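Local coordinates for SH3 domain-containing protein (Dictyostelium discoideum, PDB 4NQI), which remodels membranes through its inverse BAR (I-BAR) domain to control osmoregulation, phagocytosis and cytokinesis, and probably binds phosphatidylinositol lipids, at residues B[45-50]-B[96-100]; B[52-57]-B[89-93]. All blocks are in the same frame, centred on the assembly; numbering follows the deposited sequence.

Contact 1 of 2, residues B[45-50]-B[96-100]; sequences YQQQAQ and AKVLL
Gln-46 and Ala-96 form the centre of this contact between two nearly antiparallel helices. The CA atoms of Gln-46 and Ala-96 lie 5.0 Å apart, while the local helix axes approach to 9.2 Å. The small methyl of Ala-96 makes room for this. Ala-96 CB lies 4.0 Å from Ala-49 CB, and the aliphatic part of Gln-50 reaches it as well.

Gln-46 has CG anti to the backbone N (chi1 171°), which carries the chain across to the other helix. There Gln-46 CG lies 3.3 Å from Ala-96 O. The chain then bends at chi2, and its end lies against Leu-100. The exact position of this amide is doubtful, because it is modelled too close to that of Gln-50.

Leu-99 packs against the Tyr-45 side of the contact. Leu-99 CD2 meets the ring at its edge, near the ring plane, 3.9 Å from Tyr-45 CD2. The same methyl also packs on Gln-46 CB. Both Tyr-45 and Leu-99 touch Phe-198 of helix 152-224. The Tyr-45 hydroxyl is hydrogen-bonded to Glu-89 of the second subunit.

This is the antiparallel packing of helix 15-64 on helix 72-140 in the all-helical I-BAR domain, with helix 152-224 alongside. Small methyls, leucine branches and glutamine methylenes hold the two helices together by van der Waals packing. The polar end of Tyr-45 is spent on the dimer partner.

Contact 2 of 2, residues B[52-57]-B[89-93]; sequences LSQAGL and ENRRD
Ser-53 and Glu-89 mark the closest backbone approach, with CA atoms 4.9 Å apart. The two helical segments run antiparallel at 163°, and their axes come to 8.5 Å. Gly-56 helps to allow this. A side chain there would run into Glu-89, whose CG lies 3.6 Å from Gly-56 CA.

Glu-89 fits as a knob into a hole formed by Leu-52, Ser-53, Gly-56 and Leu-57. Its chain bends at chi2 (-53°), which brings the carboxylate round to Arg-92 one turn further along its own helix. Arg-92 grips it side-on with two nearly straight bonds. Arg-92 NE reaches Glu-89 OE1 at 2.8 Å, and Arg-92 NH2 reaches Glu-89 OE2 at 3.0 Å. Both oxygens are met on the syn side. The carboxylate thereby holds the guanidinium in place, and Leu-52 CD2 sits over the centre of one face, 3.7 Å from Arg-92 CZ. With an alanine here instead of Glu-89, Arg-92 would probably lose its charge partner, Tyr-45 of the second subunit its hydrogen-bond partner, and a gap would open beside Gly-56.

Ser-53 OG donates to Glu-89 O at 2.6 Å, from above the carbonyl plane. The backbone N of Asp-93 reaches the same oxygen from the opposite face. Ser-53 OG also lies against CB of Asp-93; the carboxylate of that residue pairs with Lys-97. Leu-57 CD2 packs on Glu-89 CB.

The contact joins helix 15-64 to helix 72-140 at the dimer interface of the I-BAR domain. Tyr-45 of the second subunit hydrogen-bonds Glu-89 OE2 and packs on Leu-52 and Arg-92. Toward helix 152-224, Arg-91 makes a long, weak ion pair with Asp-208.

Overall arrangement
Contacts 1 and 2 are successive layers of one antiparallel pairing between helix 15-64 and helix 72-140. Their centres lie 11 Å apart, and the stretch of chain that contact 1 closes also contains contact 2. They touch directly: Gln-50 CG lies 3.7 Å from Asp-93 OD1, and Ala-49 O lies 3.7 Å from Arg-92 CD. A salt bridge from Lys-97 to Asp-93 also ties the layers. The dimer joins contact 1 of one subunit to contact 2 of the other through Tyr-45 and Glu-89. Bound PEG, probably from the crystallisation liquor, lies about 4 Å from the Ala-49 side chain and about 3 Å from that of Arg-92.

Contact 1 of 2, residues B[45-50]-B[96-100]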
ATOM      1  N   TYR B  45      -0.349  11.331  -5.230  1.00 54.49           N
ATOM      2  CA  TYR B  45      -0.406   9.963  -4.725  1.00 50.60           C
ATOM      3  C   TYR B  45       0.879   9.625  -3.979  1.00 48.08           C
ATOM      4  O   TYR B  45       0.843   9.043  -2.892  1.00 43.71           O
ATOM      5  CB  TYR B  45      -0.622   8.982  -5.882  1.00 47.00           C
ATOM      6  CG  TYR B  45      -0.778   7.533  -5.469  1.00 45.83           C
ATOM      7  CD1 TYR B  45      -2.008   7.038  -5.065  1.00 43.24           C
ATOM      8  CD2 TYR B  45       0.299   6.658  -5.501  1.00 50.33           C
ATOM      9  CE1 TYR B  45      -2.161   5.715  -4.692  1.00 48.79           C
ATOM     10  CE2 TYR B  45       0.155   5.333  -5.129  1.00 54.03           C
ATOM     11  CZ  TYR B  45      -1.077   4.869  -4.726  1.00 51.39           C
ATOM     12  OH  TYR B  45      -1.231   3.554  -4.355  1.00 49.61           O
ATOM     13  N   GLN B  46       2.010   9.999  -4.568  1.00 49.97           N
ATOM     14  CA  GLN B  46       3.316   9.772  -3.960  1.00 52.82           C
ATOM     15  C   GLN B  46       3.436  10.475  -2.605  1.00 53.34           C
ATOM     16  O   GLN B  46       3.923   9.887  -1.635  1.00 52.22           O
ATOM     17  CB  GLN B  46       4.425  10.234  -4.913  1.00 54.70           C
ATOM     18  CG  GLN B  46       5.823  10.242  -4.313  1.00 61.29           C
ATOM     19  CD  GLN B  46       6.250  11.616  -3.832  1.00 65.33           C
ATOM     20  OE1 GLN B  46       6.887  11.749  -2.789  1.00 75.66           O
ATOM     21  NE2 GLN B  46       5.910  12.646  -4.601  1.00 67.84           N
ATOM     22  N   GLN B  47       2.980  11.724  -2.543  1.00 54.15           N
ATOM     23  CA  GLN B  47       3.021  12.507  -1.309  1.00 49.02           C
ATOM     24  C   GLN B  47       2.182  11.868  -0.204  1.00 46.87           C
ATOM     25  O   GLN B  47       2.605  11.812   0.955  1.00 47.38           O
ATOM     26  CB  GLN B  47       2.568  13.949  -1.572  1.00 55.20           C
ATOM     27  CG  GLN B  47       3.635  14.825  -2.235  1.00 60.38           C
ATOM     28  CD  GLN B  47       3.073  16.102  -2.843  1.00 63.34           C
ATOM     29  OE1 GLN B  47       1.913  16.458  -2.618  1.00 64.78           O
ATOM     30  NE2 GLN B  47       3.896  16.794  -3.624  1.00 62.27           N
ATOM     31  N   GLN B  48       0.999  11.379  -0.563  1.00 43.64           N
ATOM     32  CA  GLN B  48       0.134  10.712   0.405  1.00 45.42           C
ATOM     33  C   GLN B  48       0.729   9.388   0.886  1.00 51.22           C
ATOM     34  O   GLN B  48       0.516   8.983   2.029  1.00 57.40           O
ATOM     35  CB  GLN B  48      -1.268  10.490  -0.174  1.00 43.02           C
ATOM     36  CG  GLN B  48      -2.048  11.778  -0.431  1.00 50.83           C
ATOM     37  CD  GLN B  48      -2.221  12.628   0.819  1.00 56.35           C
ATOM     38  OE1 GLN B  48      -2.223  12.117   1.943  1.00 55.01           O
ATOM     39  NE2 GLN B  48      -2.368  13.935   0.626  1.00 57.38           N
ATOM     40  N   ALA B  49       1.478   8.724   0.009  1.00 45.20           N
ATOM     41  CA  ALA B  49       2.144   7.471   0.359  1.00 41.14           C
ATOM     42  C   ALA B  49       3.212   7.706   1.425  1.00 45.53           C
ATOM     43  O   ALA B  49       3.333   6.928   2.377  1.00 46.04           O
ATOM     44  CB  ALA B  49       2.754   6.829  -0.875  1.00 36.01           C
ATOM     45  N   GLN B  50       3.986   8.777   1.261  1.00 48.98           N
ATOM     46  CA  GLN B  50       4.988   9.156   2.252  1.00 51.04           C
ATOM     47  C   GLN B  50       4.321   9.488   3.584  1.00 47.16           C
ATOM     48  O   GLN B  50       4.841   9.151   4.646  1.00 40.98           O
ATOM     49  CB  GLN B  50       5.803  10.359   1.772  1.00 49.95           C
ATOM     50  CG  GLN B  50       6.678  10.106   0.551  1.00 59.06           C
ATOM     51  CD  GLN B  50       7.665  11.237   0.315  1.00 70.19           C
ATOM     52  OE1 GLN B  50       8.015  11.971   1.241  1.00 72.08           O
ATOM     53  NE2 GLN B  50       8.114  11.383  -0.926  1.00 69.20           N
ATOM     54  N   ALA B  96       7.337   4.983  -2.919  1.00 40.01           N
ATOM     55  CA  ALA B  96       6.947   6.342  -3.291  1.00 46.10           C
ATOM     56  C   ALA B  96       8.072   7.062  -4.039  1.00 50.07           C
ATOM     57  O   ALA B  96       7.826   7.759  -5.028  1.00 55.90           O
ATOM     58  CB  ALA B  96       6.541   7.130  -2.058  1.00 42.99           C
ATOM     59  N   LYS B  97       9.301   6.882  -3.560  1.00 46.35           N
ATOM     60  CA  LYS B  97      10.483   7.484  -4.176  1.00 51.00           C
ATOM     61  C   LYS B  97      10.690   6.986  -5.609  1.00 47.30           C
ATOM     62  O   LYS B  97      11.096   7.754  -6.483  1.00 43.34           O
ATOM     63  CB  LYS B  97      11.731   7.174  -3.345  1.00 54.54           C
ATOM     64  CG  LYS B  97      11.703   7.687  -1.905  1.00 62.15           C
ATOM     65  CD  LYS B  97      12.061   9.164  -1.820  1.00 67.27           C
ATOM     66  CE  LYS B  97      13.017   9.441  -0.661  1.00 69.54           C
ATOM     67  NZ  LYS B  97      12.451   9.062   0.664  1.00 71.37           N
ATOM     68  N   VAL B  98      10.419   5.702  -5.839  1.00 48.28           N
ATOM     69  CA  VAL B  98      10.539   5.104  -7.169  1.00 44.78           C
ATOM     70  C   VAL B  98       9.543   5.731  -8.144  1.00 44.02           C
ATOM     71  O   VAL B  98       9.901   6.075  -9.270  1.00 49.75           O
ATOM     72  CB  VAL B  98      10.341   3.572  -7.122  1.00 41.87           C
ATOM     73  CG1 VAL B  98      10.134   3.006  -8.521  1.00 42.49           C
ATOM     74  CG2 VAL B  98      11.530   2.899  -6.447  1.00 34.58           C
ATOM     75  N   LEU B  99       8.297   5.879  -7.703  1.00 39.74           N
ATOM     76  CA  LEU B  99       7.262   6.531  -8.502  1.00 39.43           C
ATOM     77  C   LEU B  99       7.677   7.955  -8.866  1.00 43.76           C
ATOM     78  O   LEU B  99       7.400   8.428  -9.969  1.00 47.01           O
ATOM     79  CB  LEU B  99       5.933   6.547  -7.743  1.00 47.28           C
ATOM     80  CG  LEU B  99       4.745   7.191  -8.467  1.00 49.34           C
ATOM     81  CD1 LEU B  99       4.402   6.420  -9.730  1.00 44.09           C
ATOM     82  CD2 LEU B  99       3.527   7.299  -7.557  1.00 43.84           C
ATOM     83  N   LEU B 100       8.352   8.627  -7.936  1.00 44.46           N
ATOM     84  CA  LEU B 100       8.818   9.993  -8.160  1.00 46.09           C
ATOM     85  C   LEU B 100      10.037  10.038  -9.080  1.00 48.09           C
ATOM     86  O   LEU B 100      10.087  10.841 -10.013  1.00 47.56           O
ATOM     87  CB  LEU B 100       9.153  10.673  -6.827  1.00 41.16           C
ATOM     88  CG  LEU B 100       9.680  12.108  -6.925  1.00 41.98           C
ATOM     89  CD1 LEU B 100       8.593  13.041  -7.429  1.00 40.87           C
ATOM     90  CD2 LEU B 100      10.239  12.604  -5.594  1.00 42.11           C
TER

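Contact 2 of 2, residues B[52-57]-B[89-93]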
ATOM      1  N   LEU B  52       1.428   8.321   4.750  1.00 49.23           N
ATOM      2  CA  LEU B  52       1.039   7.043   5.335  1.00 51.92           C
ATOM      3  C   LEU B  52       2.251   6.320   5.920  1.00 45.44           C
ATOM      4  O   LEU B  52       2.153   5.676   6.965  1.00 41.16           O
ATOM      5  CB  LEU B  52       0.354   6.161   4.287  1.00 50.42           C
ATOM      6  CG  LEU B  52      -0.108   4.780   4.756  1.00 48.30           C
ATOM      7  CD1 LEU B  52      -1.111   4.905   5.893  1.00 40.71           C
ATOM      8  CD2 LEU B  52      -0.699   3.974   3.603  1.00 47.61           C
ATOM      9  N   SER B  53       3.392   6.436   5.244  1.00 47.55           N
ATOM     10  CA  SER B  53       4.634   5.831   5.718  1.00 50.02           C
ATOM     11  C   SER B  53       5.045   6.379   7.085  1.00 48.51           C
ATOM     12  O   SER B  53       5.357   5.615   8.002  1.00 40.04           O
ATOM     13  CB  SER B  53       5.753   6.063   4.702  1.00 47.50           C
ATOM     14  OG  SER B  53       6.994   5.597   5.193  1.00 52.81           O
ATOM     15  N   GLN B  54       5.039   7.704   7.213  1.00 48.02           N
ATOM     16  CA  GLN B  54       5.413   8.358   8.464  1.00 53.14           C
ATOM     17  C   GLN B  54       4.414   8.076   9.588  1.00 47.82           C
ATOM     18  O   GLN B  54       4.802   7.904  10.741  1.00 46.93           O
ATOM     19  CB  GLN B  54       5.584   9.863   8.246  1.00 60.75           C
ATOM     20  CG  GLN B  54       6.940  10.246   7.661  1.00 68.40           C
ATOM     21  CD  GLN B  54       8.078  10.054   8.649  1.00 77.57           C
ATOM     22  OE1 GLN B  54       7.872  10.076   9.865  1.00 80.12           O
ATOM     23  NE2 GLN B  54       9.287   9.862   8.132  1.00 78.16           N
ATOM     24  N   ALA B  55       3.130   8.027   9.246  1.00 45.38           N
ATOM     25  CA  ALA B  55       2.102   7.652  10.211  1.00 41.28           C
ATOM     26  C   ALA B  55       2.302   6.206  10.660  1.00 47.61           C
ATOM     27  O   ALA B  55       1.973   5.847  11.793  1.00 50.17           O
ATOM     28  CB  ALA B  55       0.723   7.835   9.615  1.00 43.92           C
ATOM     29  N   GLY B  56       2.838   5.379   9.766  1.00 47.53           N
ATOM     30  CA  GLY B  56       3.153   4.002  10.100  1.00 44.63           C
ATOM     31  C   GLY B  56       4.283   3.886  11.111  1.00 43.55           C
ATOM     32  O   GLY B  56       4.246   3.024  11.993  1.00 39.29           O
ATOM     33  N   LEU B  57       5.287   4.752  10.982  1.00 47.01           N
ATOM     34  CA  LEU B  57       6.445   4.735  11.873  1.00 51.02           C
ATOM     35  C   LEU B  57       6.082   5.147  13.301  1.00 48.20           C
ATOM     36  O   LEU B  57       6.571   4.552  14.268  1.00 44.79           O
ATOM     37  CB  LEU B  57       7.551   5.636  11.319  1.00 49.00           C
ATOM     38  CG  LEU B  57       8.113   5.206   9.963  1.00 49.27           C
ATOM     39  CD1 LEU B  57       9.154   6.190   9.457  1.00 47.68           C
ATOM     40  CD2 LEU B  57       8.707   3.815  10.061  1.00 50.77           C
ATOM     41  N   GLU B  89       6.883   0.002   6.439  1.00 47.64           N
ATOM     42  CA  GLU B  89       6.593   1.412   6.179  1.00 51.29           C
ATOM     43  C   GLU B  89       7.797   2.144   5.592  1.00 48.22           C
ATOM     44  O   GLU B  89       7.636   3.076   4.800  1.00 46.91           O
ATOM     45  CB  GLU B  89       6.085   2.121   7.438  1.00 52.46           C
ATOM     46  CG  GLU B  89       4.731   1.622   7.936  1.00 54.82           C
ATOM     47  CD  GLU B  89       3.655   1.630   6.859  1.00 65.55           C
ATOM     48  OE1 GLU B  89       3.655   2.539   6.002  1.00 70.05           O
ATOM     49  OE2 GLU B  89       2.801   0.719   6.872  1.00 67.85           O
ATOM     50  N   ASN B  90       8.998   1.724   5.981  1.00 43.43           N
ATOM     51  CA  ASN B  90      10.216   2.234   5.361  1.00 44.58           C
ATOM     52  C   ASN B  90      10.257   1.873   3.877  1.00 44.42           C
ATOM     53  O   ASN B  90      10.661   2.685   3.043  1.00 46.64           O
ATOM     54  CB  ASN B  90      11.462   1.692   6.073  1.00 45.01           C
ATOM     55  CG  ASN B  90      11.865   2.531   7.278  1.00 46.87           C
ATOM     56  OD1 ASN B  90      11.792   3.760   7.249  1.00 50.78           O
ATOM     57  ND2 ASN B  90      12.301   1.864   8.340  1.00 46.55           N
ATOM     58  N   ARG B  91       9.827   0.657   3.553  1.00 44.53           N
ATOM     59  CA  ARG B  91       9.832   0.188   2.171  1.00 46.90           C
ATOM     60  C   ARG B  91       8.721   0.819   1.335  1.00 47.55           C
ATOM     61  O   ARG B  91       8.855   0.948   0.117  1.00 45.41           O
ATOM     62  CB  ARG B  91       9.744  -1.339   2.114  1.00 47.50           C
ATOM     63  CG  ARG B  91      10.892  -2.046   2.822  1.00 53.97           C
ATOM     64  CD  ARG B  91      10.803  -3.560   2.677  1.00 66.39           C
ATOM     65  NE  ARG B  91      11.514  -4.252   3.750  1.00 74.52           N
ATOM     66  CZ  ARG B  91      12.334  -5.284   3.573  1.00 82.11           C
ATOM     67  NH1 ARG B  91      12.561  -5.759   2.356  1.00 82.70           N
ATOM     68  NH2 ARG B  91      12.929  -5.843   4.619  1.00 86.49           N
ATOM     69  N   ARG B  92       7.624   1.207   1.983  1.00 46.55           N
ATOM     70  CA  ARG B  92       6.563   1.925   1.283  1.00 44.35           C
ATOM     71  C   ARG B  92       7.089   3.286   0.848  1.00 47.64           C
ATOM     72  O   ARG B  92       6.774   3.763  -0.243  1.00 45.92           O
ATOM     73  CB  ARG B  92       5.324   2.104   2.163  1.00 46.50           C
ATOM     74  CG  ARG B  92       4.135   2.702   1.410  1.00 48.92           C
ATOM     75  CD  ARG B  92       3.052   3.228   2.344  1.00 47.14           C
ATOM     76  NE  ARG B  92       2.676   2.248   3.358  1.00 54.02           N
ATOM     77  CZ  ARG B  92       1.816   1.255   3.157  1.00 53.14           C
ATOM     78  NH1 ARG B  92       1.241   1.100   1.971  1.00 46.21           N
ATOM     79  NH2 ARG B  92       1.533   0.411   4.140  1.00 50.62           N
ATOM     80  N   ASP B  93       7.898   3.902   1.706  1.00 47.12           N
ATOM     81  CA  ASP B  93       8.528   5.175   1.381  1.00 49.75           C
ATOM     82  C   ASP B  93       9.421   5.037   0.145  1.00 50.02           C
ATOM     83  O   ASP B  93       9.388   5.888  -0.751  1.00 41.13           O
ATOM     84  CB  ASP B  93       9.333   5.694   2.574  1.00 47.10           C
ATOM     85  CG  ASP B  93       9.999   7.024   2.295  1.00 56.79           C
ATOM     86  OD1 ASP B  93       9.277   8.032   2.137  1.00 58.49           O
ATOM     87  OD2 ASP B  93      11.248   7.065   2.243  1.00 62.51           O
TER